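Beta-glucuronidase (Dictyoglomus thermophilum, PDB 6XXW) probably hydrolyses beta-D-glucuronides, as a member of glycoside hydrolase family 2 with a sugar-binding domain and a TIM barrel. Local coordinates at residues Phe101-Val106 / Glu138-Asn143; Arg42-Lys47 / Arg73-Lys78; Gly96-Phe101 / Leu119-Glu124; Pro55-Asp60 / Gly181-Val186; Lys113-Phe118 / Thr146-Pro151. One frame throughout, in Å; residues are numbered along the deposited sequence.

Interaction 1. Residues Phe101-Val106 / Glu138-Asn143; sequences FSEVYV and EIMVDN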
# COMPACT_ATOMS: atom_id res chain seq x y z
N PHE A 101 -14.38 23.47 25.74
CA PHE A 101 -15.02 24.61 26.39
C PHE A 101 -15.41 25.63 25.33
O PHE A 101 -14.65 25.88 24.39
CB PHE A 101 -14.09 25.28 27.41
CG PHE A 101 -13.49 24.34 28.42
CD1 PHE A 101 -14.07 24.19 29.67
CD2 PHE A 101 -12.33 23.63 28.13
CE1 PHE A 101 -13.50 23.34 30.61
CE2 PHE A 101 -11.78 22.78 29.07
CZ PHE A 101 -12.36 22.63 30.30
N SER A 102 -16.59 26.24 25.48
CA SER A 102 -17.08 27.14 24.44
C SER A 102 -17.82 28.33 25.05
O SER A 102 -18.44 28.23 26.11
CB SER A 102 -18.00 26.40 23.46
OG SER A 102 -18.33 27.24 22.35
N GLU A 103 -17.75 29.46 24.35
CA GLU A 103 -18.51 30.67 24.66
C GLU A 103 -19.11 31.21 23.36
O GLU A 103 -18.42 31.28 22.34
CB GLU A 103 -17.62 31.74 25.30
CG GLU A 103 -17.13 31.37 26.71
CD GLU A 103 -15.95 32.23 27.16
OE1 GLU A 103 -15.45 32.00 28.28
OE2 GLU A 103 -15.53 33.13 26.41
N VAL A 104 -20.39 31.61 23.41
CA VAL A 104 -21.13 32.04 22.22
C VAL A 104 -21.51 33.51 22.39
O VAL A 104 -22.16 33.88 23.37
CB VAL A 104 -22.38 31.19 21.98
CG1 VAL A 104 -23.09 31.67 20.72
CG2 VAL A 104 -22.01 29.73 21.83
N TYR A 105 -21.13 34.33 21.41
CA TYR A 105 -21.43 35.76 21.43
C TYR A 105 -22.32 36.13 20.26
O TYR A 105 -22.01 35.79 19.11
CB TYR A 105 -20.15 36.60 21.37
CG TYR A 105 -19.20 36.36 22.50
CD1 TYR A 105 -18.37 35.24 22.51
CD2 TYR A 105 -19.10 37.26 23.56
CE1 TYR A 105 -17.47 35.02 23.55
CE2 TYR A 105 -18.22 37.04 24.61
CZ TYR A 105 -17.41 35.92 24.59
OH TYR A 105 -16.53 35.69 25.62
N VAL A 106 -23.39 36.86 20.54
CA VAL A 106 -24.27 37.41 19.51
C VAL A 106 -24.11 38.92 19.54
O VAL A 106 -24.46 39.56 20.55
CB VAL A 106 -25.73 36.99 19.73
CG1 VAL A 106 -26.65 37.71 18.75
CG2 VAL A 106 -25.87 35.46 19.60
N GLU A 138 -20.15 34.99 17.10
CA GLU A 138 -18.78 34.55 17.32
C GLU A 138 -18.79 33.43 18.35
O GLU A 138 -19.51 33.51 19.35
CB GLU A 138 -17.89 35.71 17.77
CG GLU A 138 -17.73 36.78 16.70
CD GLU A 138 -16.99 38.00 17.19
OE1 GLU A 138 -15.77 38.09 16.91
OE2 GLU A 138 -17.62 38.84 17.87
N ILE A 139 -18.02 32.38 18.09
CA ILE A 139 -17.95 31.23 18.97
C ILE A 139 -16.49 31.00 19.32
O ILE A 139 -15.66 30.81 18.43
CB ILE A 139 -18.58 29.97 18.35
CG1 ILE A 139 -20.08 30.23 18.09
CG2 ILE A 139 -18.37 28.75 19.27
CD1 ILE A 139 -20.79 29.16 17.26
N MET A 140 -16.18 31.07 20.61
CA MET A 140 -14.86 30.71 21.09
C MET A 140 -14.88 29.25 21.50
O MET A 140 -15.83 28.78 22.13
CB MET A 140 -14.46 31.60 22.29
CG MET A 140 -13.05 31.41 22.81
SD MET A 140 -12.80 29.87 23.78
CE MET A 140 -13.88 30.13 25.19
N VAL A 141 -13.84 28.52 21.12
CA VAL A 141 -13.69 27.11 21.48
C VAL A 141 -12.29 26.93 22.04
O VAL A 141 -11.32 27.39 21.45
CB VAL A 141 -13.91 26.18 20.27
CG1 VAL A 141 -13.76 24.72 20.70
CG2 VAL A 141 -15.28 26.43 19.61
N ASP A 142 -12.19 26.25 23.18
CA ASP A 142 -10.92 26.00 23.86
C ASP A 142 -10.75 24.50 23.96
O ASP A 142 -11.64 23.81 24.48
CB ASP A 142 -10.93 26.66 25.25
CG ASP A 142 -9.54 26.71 25.92
OD1 ASP A 142 -8.65 25.91 25.57
OD2 ASP A 142 -9.35 27.54 26.82
N ASN A 143 -9.63 23.97 23.44
CA ASN A 143 -9.38 22.54 23.46
C ASN A 143 -8.44 22.12 24.59
O ASN A 143 -8.01 20.97 24.63
CB ASN A 143 -8.83 22.06 22.11
CG ASN A 143 -7.50 22.67 21.77
OD1 ASN A 143 -7.03 23.56 22.47
ND2 ASN A 143 -6.86 22.18 20.70
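Met-140 and Glu-103 face each other as an antiparallel hydrogen-bonded pair, and the methionine side chain, bent at chi2 and chi3, turns its methyl CE toward the neighbouring strand, 3.5 Å from CD of Glu-103. The glutamate chain is extended beyond CG, and CE lies against its length from CB to the carboxylate. Tyr-105 OH donates to Glu-103 OE2 at 2.9 Å, coming from above the carboxylate plane, which ties the acid to the next residue but one on its own strand. With alanine in place of Glu-103, the Met-140 methyl would probably lose this packing partner and the Tyr-105 hydroxyl this acceptor. On the opposite face of the sheet, Ser-102 OG, swung away from its own N (chi1 -173°) and toward the other strand, donates to Met-140 O at 2.9 Å. Glu-103 N reaches the same oxygen from the other face of the carbonyl plane, so two donors grip one acceptor. Beyond these, paired backbone bonds run from Phe-101 with Asp-142 to Tyr-105 with Glu-138. In the beta-sandwich of the family 2 sugar-binding domain, strand 101-106 lies between strands 109-115 and 134-142, the latter followed by strand 73-81, and Val-104 packs on Leu-93 and Val-95 of strand 90-99.

Interaction 2. Residues Arg42-Lys47 / Arg73-Lys78; sequences RTESDK and RVYYKK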
# COMPACT_ATOMS: atom_id res chain seq x y z
N ARG A 42 -9.94 32.31 13.52
CA ARG A 42 -8.63 32.81 13.95
C ARG A 42 -8.26 32.14 15.26
O ARG A 42 -9.11 31.55 15.93
CB ARG A 42 -8.62 34.33 14.11
CG ARG A 42 -9.59 34.83 15.17
CD ARG A 42 -9.63 36.36 15.24
NE ARG A 42 -10.48 36.77 16.36
CZ ARG A 42 -10.04 36.89 17.60
NH1 ARG A 42 -10.89 37.23 18.56
NH2 ARG A 42 -8.76 36.67 17.87
N THR A 43 -6.98 32.23 15.62
CA THR A 43 -6.51 31.72 16.90
C THR A 43 -6.31 32.88 17.87
O THR A 43 -6.36 34.05 17.49
CB THR A 43 -5.21 30.92 16.74
OG1 THR A 43 -4.18 31.76 16.20
CG2 THR A 43 -5.41 29.71 15.83
N GLU A 44 -6.06 32.53 19.13
CA GLU A 44 -6.04 33.51 20.21
C GLU A 44 -5.04 34.63 19.95
O GLU A 44 -3.91 34.39 19.53
CB GLU A 44 -5.71 32.81 21.54
CG GLU A 44 -6.22 33.56 22.76
CD GLU A 44 -6.24 32.68 24.00
OE1 GLU A 44 -5.54 31.63 23.99
OE2 GLU A 44 -6.95 33.03 24.96
N SER A 45 -5.49 35.87 20.21
CA SER A 45 -4.64 37.06 20.15
C SER A 45 -4.07 37.30 18.75
O SER A 45 -3.01 37.91 18.59
CB SER A 45 -3.51 37.01 21.19
OG SER A 45 -3.97 37.45 22.46
N ASP A 46 -4.76 36.83 17.72
CA ASP A 46 -4.37 37.07 16.34
C ASP A 46 -5.52 37.76 15.62
O ASP A 46 -6.69 37.39 15.81
CB ASP A 46 -4.02 35.77 15.61
CG ASP A 46 -3.30 36.02 14.30
OD1 ASP A 46 -3.44 37.13 13.74
OD2 ASP A 46 -2.60 35.10 13.82
N LYS A 47 -5.20 38.77 14.81
CA LYS A 47 -6.23 39.58 14.18
C LYS A 47 -6.63 39.11 12.79
O LYS A 47 -7.72 39.47 12.32
CB LYS A 47 -5.79 41.05 14.10
N ARG A 73 -7.30 28.72 22.63
CA ARG A 73 -8.59 29.24 22.20
C ARG A 73 -8.57 29.58 20.72
O ARG A 73 -7.60 30.15 20.21
CB ARG A 73 -8.98 30.47 23.02
CG ARG A 73 -9.29 30.13 24.47
CD ARG A 73 -9.67 31.34 25.31
NE ARG A 73 -9.65 31.02 26.73
CZ ARG A 73 -8.59 31.18 27.53
NH1 ARG A 73 -7.45 31.66 27.04
NH2 ARG A 73 -8.67 30.87 28.82
N VAL A 74 -9.65 29.22 20.02
CA VAL A 74 -9.84 29.63 18.64
C VAL A 74 -11.20 30.32 18.56
O VAL A 74 -12.04 30.18 19.45
CB VAL A 74 -9.74 28.45 17.64
CG1 VAL A 74 -8.42 27.68 17.87
CG2 VAL A 74 -10.95 27.53 17.77
N TYR A 75 -11.40 31.09 17.50
CA TYR A 75 -12.56 31.97 17.39
C TYR A 75 -13.16 31.82 16.00
O TYR A 75 -12.46 31.99 15.01
CB TYR A 75 -12.18 33.43 17.67
CG TYR A 75 -11.54 33.60 19.02
CD1 TYR A 75 -10.19 33.32 19.20
CD2 TYR A 75 -12.29 33.99 20.12
CE1 TYR A 75 -9.59 33.44 20.45
CE2 TYR A 75 -11.70 34.12 21.37
CZ TYR A 75 -10.35 33.84 21.53
OH TYR A 75 -9.77 33.98 22.77
N TYR A 76 -14.45 31.50 15.95
CA TYR A 76 -15.22 31.42 14.71
C TYR A 76 -16.12 32.64 14.61
O TYR A 76 -16.62 33.13 15.62
CB TYR A 76 -16.08 30.16 14.70
CG TYR A 76 -15.34 28.85 14.55
CD1 TYR A 76 -14.69 28.27 15.63
CD2 TYR A 76 -15.35 28.17 13.34
CE1 TYR A 76 -14.03 27.03 15.50
CE2 TYR A 76 -14.69 26.94 13.19
CZ TYR A 76 -14.04 26.38 14.28
OH TYR A 76 -13.41 25.16 14.13
N LYS A 77 -16.34 33.13 13.38
CA LYS A 77 -17.15 34.32 13.16
C LYS A 77 -17.97 34.19 11.89
O LYS A 77 -17.46 33.70 10.87
CB LYS A 77 -16.28 35.58 13.06
CG LYS A 77 -17.07 36.87 12.79
CD LYS A 77 -16.20 38.10 12.94
CE LYS A 77 -16.30 39.00 11.73
NZ LYS A 77 -15.27 40.08 11.75
N LYS A 78 -19.22 34.66 11.93
CA LYS A 78 -20.09 34.59 10.77
C LYS A 78 -21.19 35.64 10.88
O LYS A 78 -21.69 35.92 11.98
CB LYS A 78 -20.74 33.20 10.61
CG LYS A 78 -21.39 32.99 9.25
CD LYS A 78 -21.80 31.55 9.02
CE LYS A 78 -21.91 31.25 7.53
NZ LYS A 78 -22.88 30.16 7.26
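Arg-42 lays its guanidinium flat on the ring of Tyr-75, the two planes only 2° apart and their centres separated by 4.2 Å, with NH1 over CG near the rim of the ring. This is a cation-pi stack, and it leaves the N-H groups to be used within the guanidinium plane or near it. NH2 donates to Asp-46 O at 3.0 Å, somewhat tilted from that plane, while NE has a weak bond to the hydroxyl of Tyr-49. The same two residues satisfy each other's backbone: Arg-42 N gives to Tyr-75 O at 2.9 Å and Tyr-75 N to Arg-42 O at 2.8 Å. They form an antiparallel hydrogen-bonded pair at the end of strand 32-43, where the chain leaves the beta-sandwich sheet through a type II turn from Thr-43 to Asp-46, closed by Asp-46 N on Thr-43 O. Past the pair, Glu-44 N bonds only weakly to Arg-73 O, but Tyr-70 OH serves both atoms. The glutamate's CG is anti to the backbone N (chi1 -156°), and its extended chain brings OE2 to Arg-73 NH1 at 2.5 Å, short enough for the exact distance to be doubtful. This salt bridge uses the syn lone pair of OE2, with carboxylate and guanidinium planes steeply inclined at 71°.

Interaction 3. Residues Gly96-Phe101 / Leu119-Glu124; sequences GAAAHF and LPFEAE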
# COMPACT_ATOMS: atom_id res chain seq x y z
N GLY A 96 -24.35 22.28 18.12
CA GLY A 96 -24.47 20.85 18.29
C GLY A 96 -23.37 20.26 19.16
O GLY A 96 -23.63 19.37 19.98
N ALA A 97 -22.14 20.73 18.97
CA ALA A 97 -21.00 20.29 19.78
C ALA A 97 -19.79 21.15 19.47
O ALA A 97 -19.57 21.52 18.31
CB ALA A 97 -20.66 18.80 19.54
N ALA A 98 -19.00 21.46 20.50
CA ALA A 98 -17.73 22.17 20.35
C ALA A 98 -16.77 21.68 21.42
O ALA A 98 -17.06 21.79 22.61
CB ALA A 98 -17.93 23.69 20.45
N ALA A 99 -15.61 21.15 21.02
CA ALA A 99 -14.69 20.49 21.95
C ALA A 99 -13.58 21.45 22.36
O ALA A 99 -12.78 21.86 21.51
CB ALA A 99 -14.10 19.23 21.30
N HIS A 100 -13.48 21.79 23.66
CA HIS A 100 -14.23 21.21 24.77
C HIS A 100 -14.95 22.26 25.64
O HIS A 100 -15.97 21.96 26.24
CB HIS A 100 -13.28 20.40 25.68
CG HIS A 100 -12.54 19.32 24.95
ND1 HIS A 100 -13.12 18.11 24.64
CD2 HIS A 100 -11.29 19.29 24.43
CE1 HIS A 100 -12.25 17.37 23.97
NE2 HIS A 100 -11.13 18.06 23.82
N PHE A 101 -14.38 23.47 25.74
CA PHE A 101 -15.02 24.61 26.39
C PHE A 101 -15.41 25.63 25.33
O PHE A 101 -14.65 25.88 24.39
CB PHE A 101 -14.09 25.28 27.41
CG PHE A 101 -13.49 24.34 28.42
CD1 PHE A 101 -14.07 24.19 29.67
CD2 PHE A 101 -12.33 23.63 28.13
CE1 PHE A 101 -13.50 23.34 30.61
CE2 PHE A 101 -11.78 22.78 29.07
CZ PHE A 101 -12.36 22.63 30.30
N LEU A 119 -21.85 17.33 23.66
CA LEU A 119 -23.28 17.52 23.83
C LEU A 119 -23.66 18.95 23.44
O LEU A 119 -22.82 19.85 23.49
CB LEU A 119 -23.72 17.21 25.27
CG LEU A 119 -23.70 15.72 25.62
CD1 LEU A 119 -23.84 15.51 27.12
CD2 LEU A 119 -24.75 14.90 24.86
N PRO A 120 -24.91 19.17 23.03
CA PRO A 120 -25.30 20.47 22.49
C PRO A 120 -25.62 21.49 23.57
O PRO A 120 -25.90 21.16 24.73
CB PRO A 120 -26.55 20.15 21.67
CG PRO A 120 -27.16 19.01 22.40
CD PRO A 120 -26.01 18.18 22.92
N PHE A 121 -25.61 22.76 23.16
CA PHE A 121 -25.98 23.82 24.08
C PHE A 121 -26.64 24.93 23.28
O PHE A 121 -26.41 25.06 22.08
CB PHE A 121 -24.77 24.36 24.86
CG PHE A 121 -23.56 24.67 24.01
CD1 PHE A 121 -22.73 23.65 23.55
CD2 PHE A 121 -23.22 25.97 23.72
CE1 PHE A 121 -21.61 23.93 22.78
CE2 PHE A 121 -22.10 26.26 22.96
CZ PHE A 121 -21.29 25.24 22.49
N GLU A 122 -27.47 25.71 23.96
CA GLU A 122 -28.27 26.70 23.27
C GLU A 122 -28.62 27.84 24.20
O GLU A 122 -28.50 27.74 25.42
CB GLU A 122 -29.54 26.08 22.68
CG GLU A 122 -30.49 25.53 23.71
CD GLU A 122 -31.82 25.11 23.11
OE1 GLU A 122 -31.86 24.81 21.89
OE2 GLU A 122 -32.83 25.09 23.85
N ALA A 123 -29.07 28.94 23.61
CA ALA A 123 -29.54 30.07 24.39
C ALA A 123 -30.62 30.78 23.59
O ALA A 123 -30.65 30.69 22.36
CB ALA A 123 -28.41 31.04 24.73
N GLU A 124 -31.51 31.48 24.29
CA GLU A 124 -32.49 32.33 23.62
C GLU A 124 -31.85 33.69 23.41
O GLU A 124 -31.25 34.24 24.34
CB GLU A 124 -33.78 32.44 24.45
CG GLU A 124 -35.00 32.64 23.59
CD GLU A 124 -35.19 34.10 23.20
OE1 GLU A 124 -34.76 34.99 23.96
OE2 GLU A 124 -35.79 34.36 22.14
O HOH W 1 -20.23 20.57 23.04
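Gly-96 and Pro-120 bring their backbones to a CA-CA distance of 4.3 Å where strand 90-99 of the jelly-roll-like beta-sandwich turns a corner, and where the chain from Leu-119 leads into strand 121-124. The polar part of the contact runs through water. A water accepts from Ala-98 N at 3.0 Å and lies 2.7 Å from Leu-119 O, to which it can donate, though other acceptors compete for its protons. Gly-96 O has no such partner in Pro-120, whose imide nitrogen carries no hydrogen; the oxygen instead rests against the proline, 3.2 Å from its CA and 3.5 Å from CB. Apolar contact is small and local. Ala-98 CB meets the edge of the Phe-121 ring, close to its plane, so the alanine touches the rim and leaves a face to the ring of His-114, which stacks on it. Further groups place these pieces: backbone bonds join Gly-96 to Pro-185 and Ala-97 to His-183, while Leu-119 and Pro-120 pack on Arg-401 of helix 385-402, so the corner lies where the sandwich meets the TIM-barrel domain. At the far end of the first segment a cis peptide precedes His-100, and His-100 and Phe-101 together face Asp-142 in a classic beta bulge. Of the Phe-121 ring, CZ comes nearest to Ala-98 CB, at 4.2 Å.

Interaction 4. Residues Pro55-Asp60 / Gly181-Val186; sequences PASFND and GIHRPV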
# COMPACT_ATOMS: atom_id res chain seq x y z
N PRO A 55 -19.84 22.28 10.08
CA PRO A 55 -19.07 21.64 11.15
C PRO A 55 -17.85 20.88 10.64
O PRO A 55 -17.88 20.28 9.56
CB PRO A 55 -20.09 20.68 11.76
CG PRO A 55 -20.88 20.23 10.58
CD PRO A 55 -20.97 21.43 9.65
N ALA A 56 -16.79 20.89 11.44
CA ALA A 56 -15.53 20.21 11.13
C ALA A 56 -14.56 20.42 12.28
O ALA A 56 -14.64 21.43 13.00
CB ALA A 56 -14.90 20.75 9.85
N SER A 57 -13.62 19.51 12.46
CA SER A 57 -12.48 19.81 13.30
C SER A 57 -11.57 20.72 12.49
O SER A 57 -11.49 20.58 11.28
CB SER A 57 -11.74 18.51 13.64
OG SER A 57 -12.56 17.63 14.39
N PHE A 58 -10.87 21.65 13.16
CA PHE A 58 -10.01 22.54 12.38
C PHE A 58 -8.63 21.95 12.10
O PHE A 58 -7.88 22.53 11.29
CB PHE A 58 -9.86 23.92 13.06
CG PHE A 58 -9.22 23.88 14.44
CD1 PHE A 58 -7.86 23.67 14.59
CD2 PHE A 58 -9.99 24.08 15.58
CE1 PHE A 58 -7.27 23.64 15.88
CE2 PHE A 58 -9.41 24.06 16.87
CZ PHE A 58 -8.04 23.84 17.00
N ASN A 59 -8.29 20.81 12.70
CA ASN A 59 -6.89 20.37 12.76
C ASN A 59 -6.34 19.96 11.40
O ASN A 59 -5.16 20.22 11.11
CB ASN A 59 -6.76 19.22 13.77
CG ASN A 59 -7.31 19.60 15.15
OD1 ASN A 59 -8.52 19.57 15.38
ND2 ASN A 59 -6.42 19.96 16.07
N ASP A 60 -7.14 19.29 10.56
CA ASP A 60 -6.64 18.75 9.30
C ASP A 60 -7.06 19.57 8.08
O ASP A 60 -6.85 19.12 6.95
CB ASP A 60 -7.10 17.30 9.13
CG ASP A 60 -6.47 16.35 10.15
OD1 ASP A 60 -5.40 16.69 10.71
OD2 ASP A 60 -7.05 15.27 10.42
N GLY A 181 -12.76 22.05 17.52
CA GLY A 181 -13.54 22.87 16.61
C GLY A 181 -15.01 22.71 16.88
O GLY A 181 -15.43 22.14 17.90
N ILE A 182 -15.83 23.21 15.95
CA ILE A 182 -17.28 23.07 16.04
C ILE A 182 -17.65 21.83 15.23
O ILE A 182 -17.69 21.87 14.00
CB ILE A 182 -18.01 24.32 15.52
CG1 ILE A 182 -17.60 25.56 16.32
CG2 ILE A 182 -19.53 24.11 15.66
CD1 ILE A 182 -18.06 26.87 15.69
N HIS A 183 -17.95 20.74 15.94
CA HIS A 183 -18.06 19.42 15.33
C HIS A 183 -19.47 19.09 14.85
O HIS A 183 -19.64 18.15 14.08
CB HIS A 183 -17.59 18.36 16.33
CG HIS A 183 -16.11 18.40 16.60
ND1 HIS A 183 -15.55 17.89 17.75
CD2 HIS A 183 -15.09 18.86 15.85
CE1 HIS A 183 -14.24 18.04 17.69
NE2 HIS A 183 -13.93 18.62 16.55
N ARG A 184 -20.47 19.83 15.28
CA ARG A 184 -21.85 19.56 14.88
C ARG A 184 -22.52 20.88 14.54
O ARG A 184 -22.03 21.95 14.94
CB ARG A 184 -22.60 18.79 15.99
CG ARG A 184 -21.93 17.44 16.28
CD ARG A 184 -22.57 16.67 17.42
NE ARG A 184 -21.68 15.58 17.83
CZ ARG A 184 -21.71 15.01 19.04
NH1 ARG A 184 -22.59 15.43 19.94
NH2 ARG A 184 -20.87 14.03 19.33
N PRO A 185 -23.62 20.84 13.79
CA PRO A 185 -24.15 22.07 13.19
C PRO A 185 -24.54 23.14 14.20
O PRO A 185 -25.02 22.85 15.29
CB PRO A 185 -25.38 21.57 12.41
CG PRO A 185 -25.00 20.17 12.01
CD PRO A 185 -24.27 19.64 13.22
N VAL A 186 -24.29 24.38 13.81
CA VAL A 186 -24.80 25.56 14.50
C VAL A 186 -26.08 25.97 13.79
O VAL A 186 -26.08 26.15 12.56
CB VAL A 186 -23.78 26.71 14.46
CG1 VAL A 186 -24.34 27.92 15.20
CG2 VAL A 186 -22.43 26.26 15.05
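Pro-55 sets its ring against the bend of the opposite segment, CB lying 3.5 Å from His-183 O and CG 4.3 Å from CD of Pro-185. The peptide before Pro-55 is cis. Next to it, Ala-56 N donates to Ile-182 O at 2.9 Å. The imidazole of His-183 leaves its backbone with CG anti to the carbonyl carbon (chi1 -69°), which folds the ring back over Gly-181 O and turns its edge to the backbone of Ala-56 and Ser-57. NE2 thereby comes 2.7 Å from Ser-57 OG, a hydroxyl in a hydrogen bond with Lys-315 N. Were the imidazole replaced by alanine, a gap would probably open beside Ser-57, whose hydroxyl would lose this neighbour. Phe-58 holds CG between its nitrogen and carbonyl carbon (chi1 62°), a setting that carries CD2 to within 3.9 Å of Gly-181 CA. That glycine has phi 130°, and a CB there would clash with Ala-56 O. Beyond the segments, Arg-184 forms a salt bridge with Glu-308, and Ala-56 packs on Val-320 of the second subunit. Through Lys-315 and Glu-308 the contact is tied to the TIM-barrel domain, and it joins irregular segments of the family 2 sugar-binding beta-sandwich on the side that meets that barrel.

Interaction 5. Residues Lys113-Phe118 / Thr146-Pro151; sequences KHKGGF and TWDVLP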
# COMPACT_ATOMS: atom_id res chain seq x y z
N LYS A 113 -22.35 29.75 27.77
CA LYS A 113 -21.07 29.09 27.91
C LYS A 113 -21.34 27.61 28.08
O LYS A 113 -22.42 27.22 28.54
CB LYS A 113 -20.29 29.62 29.12
N HIS A 114 -20.38 26.77 27.70
CA HIS A 114 -20.62 25.35 27.82
C HIS A 114 -19.32 24.60 28.04
O HIS A 114 -18.27 24.96 27.49
CB HIS A 114 -21.33 24.79 26.60
CG HIS A 114 -21.75 23.37 26.75
ND1 HIS A 114 -21.04 22.32 26.21
CD2 HIS A 114 -22.80 22.82 27.40
CE1 HIS A 114 -21.65 21.19 26.50
NE2 HIS A 114 -22.72 21.46 27.23
N LYS A 115 -19.41 23.54 28.83
CA LYS A 115 -18.28 22.70 29.19
C LYS A 115 -18.61 21.28 28.78
O LYS A 115 -19.62 20.72 29.21
CB LYS A 115 -18.02 22.77 30.70
CG LYS A 115 -17.00 21.77 31.20
CD LYS A 115 -16.75 21.99 32.68
CE LYS A 115 -15.85 20.92 33.23
NZ LYS A 115 -15.59 21.18 34.67
N GLY A 116 -17.74 20.70 27.97
CA GLY A 116 -17.96 19.36 27.46
C GLY A 116 -18.11 19.39 25.95
O GLY A 116 -18.98 20.08 25.43
N GLY A 117 -17.28 18.63 25.25
CA GLY A 117 -17.23 18.73 23.81
C GLY A 117 -18.15 17.85 23.00
O GLY A 117 -18.00 17.83 21.77
N PHE A 118 -19.10 17.12 23.61
CA PHE A 118 -19.86 16.12 22.87
C PHE A 118 -21.37 16.21 23.11
O PHE A 118 -22.10 15.28 22.75
CB PHE A 118 -19.34 14.73 23.21
CG PHE A 118 -17.88 14.60 22.98
CD1 PHE A 118 -17.39 14.28 21.72
CD2 PHE A 118 -16.98 14.89 23.99
CE1 PHE A 118 -16.04 14.21 21.49
CE2 PHE A 118 -15.62 14.82 23.76
CZ PHE A 118 -15.15 14.48 22.51
N THR A 146 -8.41 19.56 31.12
CA THR A 146 -8.10 19.61 32.54
C THR A 146 -8.57 18.31 33.19
O THR A 146 -9.25 17.49 32.56
CB THR A 146 -8.78 20.79 33.24
OG1 THR A 146 -10.18 20.52 33.36
CG2 THR A 146 -8.57 22.09 32.48
N TRP A 147 -8.23 18.13 34.47
CA TRP A 147 -8.68 16.92 35.13
C TRP A 147 -10.14 16.96 35.55
O TRP A 147 -10.66 15.94 36.02
CB TRP A 147 -7.80 16.60 36.35
CG TRP A 147 -6.57 15.86 35.94
CD1 TRP A 147 -5.31 16.36 35.83
CD2 TRP A 147 -6.50 14.49 35.52
NE1 TRP A 147 -4.45 15.39 35.39
CE2 TRP A 147 -5.15 14.23 35.19
CE3 TRP A 147 -7.44 13.46 35.42
CZ2 TRP A 147 -4.72 12.98 34.76
CZ3 TRP A 147 -7.01 12.21 34.98
CH2 TRP A 147 -5.66 11.99 34.65
N ASP A 148 -10.84 18.09 35.41
CA ASP A 148 -12.27 18.10 35.75
C ASP A 148 -13.17 18.30 34.53
O ASP A 148 -14.34 18.65 34.70
CB ASP A 148 -12.59 19.13 36.82
CG ASP A 148 -11.98 20.47 36.55
OD1 ASP A 148 -11.76 20.80 35.36
OD2 ASP A 148 -11.70 21.19 37.53
N VAL A 149 -12.66 18.10 33.33
CA VAL A 149 -13.51 17.93 32.16
C VAL A 149 -13.37 16.49 31.71
O VAL A 149 -12.38 15.82 32.02
CB VAL A 149 -13.16 18.91 31.02
CG1 VAL A 149 -11.96 18.41 30.24
CG2 VAL A 149 -14.37 19.14 30.08
N LEU A 150 -14.37 15.99 30.98
CA LEU A 150 -14.35 14.64 30.43
C LEU A 150 -14.36 14.71 28.91
O LEU A 150 -15.26 15.34 28.33
CB LEU A 150 -15.54 13.81 30.92
CG LEU A 150 -15.58 13.49 32.42
CD1 LEU A 150 -16.91 12.89 32.79
CD2 LEU A 150 -14.44 12.54 32.81
N PRO A 151 -13.41 14.07 28.23
CA PRO A 151 -12.31 13.30 28.82
C PRO A 151 -11.20 14.20 29.37
O PRO A 151 -10.98 15.29 28.84
CB PRO A 151 -11.79 12.47 27.64
CG PRO A 151 -12.03 13.35 26.46
CD PRO A 151 -13.35 14.07 26.75
O HOH W 2 -15.17 17.37 26.47
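Phe-118 and Pro-151 meet at about a right angle, CE2 of the aromatic ring lying 3.8 Å from CD of the proline, which approaches the ring obliquely. Outside the pair, the phenylalanine ring stacks with Tyr-342, and Pro-151, preceded by a cis peptide, packs on Phe-174. Between this apolar end and the strand, a water spans the two backbones: it accepts from Gly-117 N at 2.7 Å and donates to Leu-150 O at 2.8 Å. The segments run side by side here in nearly the same direction, 15° apart, as connections leaving the sugar-binding beta-sandwich: one follows strand 109-115, the other joins strand 134-142 to strand 153-157 and includes a type I turn from Thr-146 to Val-149. Helix 385-402 of the TIM-barrel domain lies against both, His-390 touching Lys-115 and Val-149. Lys-115 is fully extended, with CG anti to the backbone N (chi1 171°), and its straight chain crosses Val-149, CG lying 3.9 Å from CG2 of the valine. This reach carries NZ to Asp-148 O at 2.8 Å, a hydrogen bond in which the ammonium sits above the carbonyl plane, 47° out of it. The carboxylate of the same residue is a more distant partner: OD1 is 3.9 Å from NZ, a long salt bridge. Thr-146 OG1 donates to that OD1 at 2.6 Å, on its anti side, which helps fix the carboxylate within the turn.

How the interactions relate
All five contacts belong to the sugar-binding beta-sandwich and show how one domain is held together by bonded strands at its outer side and by irregular segments where it meets the barrel. Interactions 1 and 2 are neighbours in the sheet, centres 10 Å apart: Val-141 O pairs with Val-74 N, and Met-140 CG packs 3.4 Å from Tyr-75 CE2. Bound Tris, probably from the crystallisation liquor, lies about 3 Å (nearest atoms) from the Tyr-75 side chain, and Tris is also about 4 Å from that of Tyr-105. Interaction 3 shares Phe-101 with interaction 1 and meets interaction 5 through His-100 O and Gly-116 N. Interaction 4 joins interaction 5 through Arg-184 NH1, 2.9 Å from Phe-118 O.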